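Local structure of putative dehydrogenase (Amycolatopsis orientalis, 5A9T) at residues L94-P99 against T114-G119. The protein is an imine reductase that probably uses NADPH to reduce cyclic imines to amines. Numbering follows the deposited sequence.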
ATOM      1  N   LEU A  94      -5.864   8.725 -25.423  1.00 15.34           N
ATOM      2  CA  LEU A  94      -5.076   8.081 -24.328  1.00 16.34           C
ATOM      3  C   LEU A  94      -4.204   9.083 -23.639  1.00 18.38           C
ATOM      4  O   LEU A  94      -3.349   8.664 -22.812  1.00 19.36           O
ATOM      5  CB  LEU A  94      -4.368   6.896 -24.850  1.00 15.61           C
ATOM      6  CG  LEU A  94      -5.220   5.796 -25.416  1.00 17.95           C
ATOM      7  CD1 LEU A  94      -4.418   4.641 -25.978  1.00 18.83           C
ATOM      8  CD2 LEU A  94      -6.232   5.246 -24.399  1.00 19.44           C
ATOM      9  N   ASN A  95      -4.418  10.371 -23.788  1.00 18.28           N
ATOM     10  CA  ASN A  95      -3.548  11.336 -23.027  1.00 20.15           C
ATOM     11  C   ASN A  95      -4.224  12.581 -22.611  1.00 24.65           C
ATOM     12  O   ASN A  95      -3.651  13.703 -22.799  1.00 26.09           O
ATOM     13  CB  ASN A  95      -2.203  11.559 -23.710  1.00 20.81           C
ATOM     14  CG  ASN A  95      -1.142  12.266 -22.821  1.00 24.07           C
ATOM     15  OD1 ASN A  95      -1.139  12.078 -21.645  1.00 27.46           O
ATOM     16  ND2 ASN A  95      -0.318  13.150 -23.417  1.00 26.36           N
ATOM     17  N   SER A  96      -5.426  12.476 -22.056  1.00 24.00           N
ATOM     18  CA  SER A  96      -6.025  13.681 -21.508  1.00 24.38           C
ATOM     19  C   SER A  96      -5.265  14.062 -20.201  1.00 26.12           C
ATOM     20  O   SER A  96      -4.861  13.243 -19.380  1.00 31.69           O
ATOM     21  CB  SER A  96      -7.464  13.591 -21.168  1.00 25.54           C
ATOM     22  OG  SER A  96      -8.320  13.454 -22.264  1.00 27.28           O
ATOM     23  N   GLY A  97      -5.164  15.324 -20.003  1.00 27.13           N
ATOM     24  CA  GLY A  97      -4.409  15.786 -18.754  1.00 28.42           C
ATOM     25  C   GLY A  97      -5.254  15.687 -17.501  1.00 33.49           C
ATOM     26  O   GLY A  97      -4.726  15.247 -16.370  1.00 32.52           O
ATOM     27  N   THR A  98      -6.518  16.080 -17.605  1.00 27.46           N
ATOM     28  CA  THR A  98      -7.443  16.164 -16.506  1.00 25.45           C
ATOM     29  C   THR A  98      -8.841  15.721 -16.764  1.00 25.29           C
ATOM     30  O   THR A  98      -9.242  15.622 -17.947  1.00 24.94           O
ATOM     31  CB  THR A  98      -7.605  17.637 -16.018  1.00 34.32           C
ATOM     32  OG1 THR A  98      -8.255  18.391 -17.055  1.00 30.14           O
ATOM     33  CG2 THR A  98      -6.247  18.297 -15.705  1.00 32.20           C
ATOM     34  N   PRO A  99      -9.696  15.504 -15.789  1.00 23.07           N
ATOM     35  CA  PRO A  99     -11.050  15.142 -16.071  1.00 24.69           C
ATOM     36  C   PRO A  99     -11.811  16.199 -16.859  1.00 27.93           C
ATOM     37  O   PRO A  99     -12.546  15.876 -17.814  1.00 26.73           O
ATOM     38  CB  PRO A  99     -11.707  14.899 -14.693  1.00 28.45           C
ATOM     39  CG  PRO A  99     -10.552  14.500 -13.870  1.00 23.81           C
ATOM     40  CD  PRO A  99      -9.397  15.286 -14.316  1.00 25.25           C
ATOM     41  N   THR A 114     -18.261  12.632 -34.119  1.00 18.14           N
ATOM     42  CA  THR A 114     -17.194  11.628 -33.862  1.00 15.48           C
ATOM     43  C   THR A 114     -17.416  10.955 -32.535  1.00 15.33           C
ATOM     44  O   THR A 114     -17.742  11.605 -31.552  1.00 17.42           O
ATOM     45  CB  THR A 114     -15.884  12.413 -33.798  1.00 16.49           C
ATOM     46  OG1 THR A 114     -15.685  13.178 -35.054  1.00 17.91           O
ATOM     47  CG2 THR A 114     -14.680  11.449 -33.611  1.00 17.12           C
ATOM     48  N   GLY A 115     -17.288   9.653 -32.491  1.00 15.16           N
ATOM     49  CA  GLY A 115     -17.423   8.894 -31.217  1.00 15.49           C
ATOM     50  C   GLY A 115     -16.187   9.131 -30.387  1.00 15.47           C
ATOM     51  O   GLY A 115     -15.110   9.463 -30.930  1.00 16.14           O
ATOM     52  N   TYR A 116     -16.350   8.957 -29.083  1.00 14.93           N
ATOM     53  CA  TYR A 116     -15.261   9.319 -28.214  1.00 14.63           C
ATOM     54  C   TYR A 116     -15.131   8.393 -27.033  1.00 16.00           C
ATOM     55  O   TYR A 116     -16.138   8.146 -26.365  1.00 17.35           O
ATOM     56  CB  TYR A 116     -15.422  10.774 -27.708  1.00 16.88           C
ATOM     57  CG  TYR A 116     -14.259  11.262 -26.958  1.00 15.49           C
ATOM     58  CD1 TYR A 116     -13.096  11.818 -27.567  1.00 15.25           C
ATOM     59  CD2 TYR A 116     -14.235  11.148 -25.535  1.00 17.07           C
ATOM     60  CE1 TYR A 116     -11.965  12.211 -26.818  1.00 17.46           C
ATOM     61  CE2 TYR A 116     -13.107  11.599 -24.841  1.00 15.48           C
ATOM     62  CZ  TYR A 116     -12.058  12.087 -25.380  1.00 15.47           C
ATOM     63  OH  TYR A 116     -10.872  12.551 -24.789  1.00 17.63           O
ATOM     64  N   LEU A 117     -13.937   7.913 -26.765  1.00 15.61           N
ATOM     65  CA  LEU A 117     -13.622   7.169 -25.527  1.00 16.77           C
ATOM     66  C   LEU A 117     -12.317   7.757 -25.011  1.00 16.03           C
ATOM     67  O   LEU A 117     -11.370   8.012 -25.749  1.00 16.58           O
ATOM     68  CB  LEU A 117     -13.606   5.632 -25.894  1.00 18.00           C
ATOM     69  CG  LEU A 117     -13.534   4.665 -24.800  1.00 21.66           C
ATOM     70  CD1 LEU A 117     -14.826   4.720 -23.981  1.00 20.27           C
ATOM     71  CD2 LEU A 117     -13.193   3.306 -25.374  1.00 19.73           C
ATOM     72  N   ASP A 118     -12.235   7.957 -23.674  1.00 16.11           N
ATOM     73  CA  ASP A 118     -11.026   8.455 -23.048  1.00 16.12           C
ATOM     74  C   ASP A 118     -10.382   7.235 -22.319  1.00 15.13           C
ATOM     75  O   ASP A 118     -11.105   6.379 -21.767  1.00 18.36           O
ATOM     76  CB  ASP A 118     -11.388   9.553 -22.030  1.00 19.15           C
ATOM     77  CG  ASP A 118     -10.234  10.494 -21.835  1.00 21.83           C
ATOM     78  OD1 ASP A 118      -9.832  11.381 -22.697  1.00 21.88           O
ATOM     79  OD2 ASP A 118      -9.475  10.307 -20.801  1.00 22.79           O
ATOM     80  N   GLY A 119      -9.061   7.174 -22.377  1.00 15.84           N
ATOM     81  CA  GLY A 119      -8.444   6.072 -21.683  1.00 15.68           C
ATOM     82  C   GLY A 119      -7.194   6.483 -20.959  1.00 15.97           C
ATOM     83  O   GLY A 119      -6.469   7.402 -21.377  1.00 17.77           O
TER
HETATM   84  O   HOH W   1      -7.054  10.120 -21.354  1.00 21.47           O
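Leu94 and Gly119 bring their backbones together where the loop after strand 90-93 passes strand 115-121, their CA atoms 4.7 Å apart and Leu94 CA making a CA-H...O contact of 3.3 Å to Gly119 O. Leu94 CD2 lies 3.6 Å from Gly119 CA, and a CB on residue 119 would run into that methyl, which is why glycine suits the place. In Ser96, chi1 of -68° sets OG anti to the carbonyl carbon and points it at Asp118 OD1, to which it donates over 2.6 Å, arriving on the syn side but 21° out of the carboxylate plane. Tyr116 OH donates to Asp118 OD1 over 2.6 Å at its anti lone pair, so two hydroxyls grip this oxygen. A water accepts from Ser96 N and lies within hydrogen-bonding distance of Asp118 OD2 and Gly119 O. An alanine in place of Asp118 would probably leave both hydroxyls without their shared acceptor and set that of Ser96 free to turn. Neighbouring Asn95, an NADP(+)-binding residue, turns its amide to Leu69 O. The contact lies within the beta-alpha-beta crossover of the Rossmann-type domain, with Tyr116 packed on helix 99-111, Leu94 against strand 134-139, and Ser96 and Asp118 against Val168 of helix 166-193.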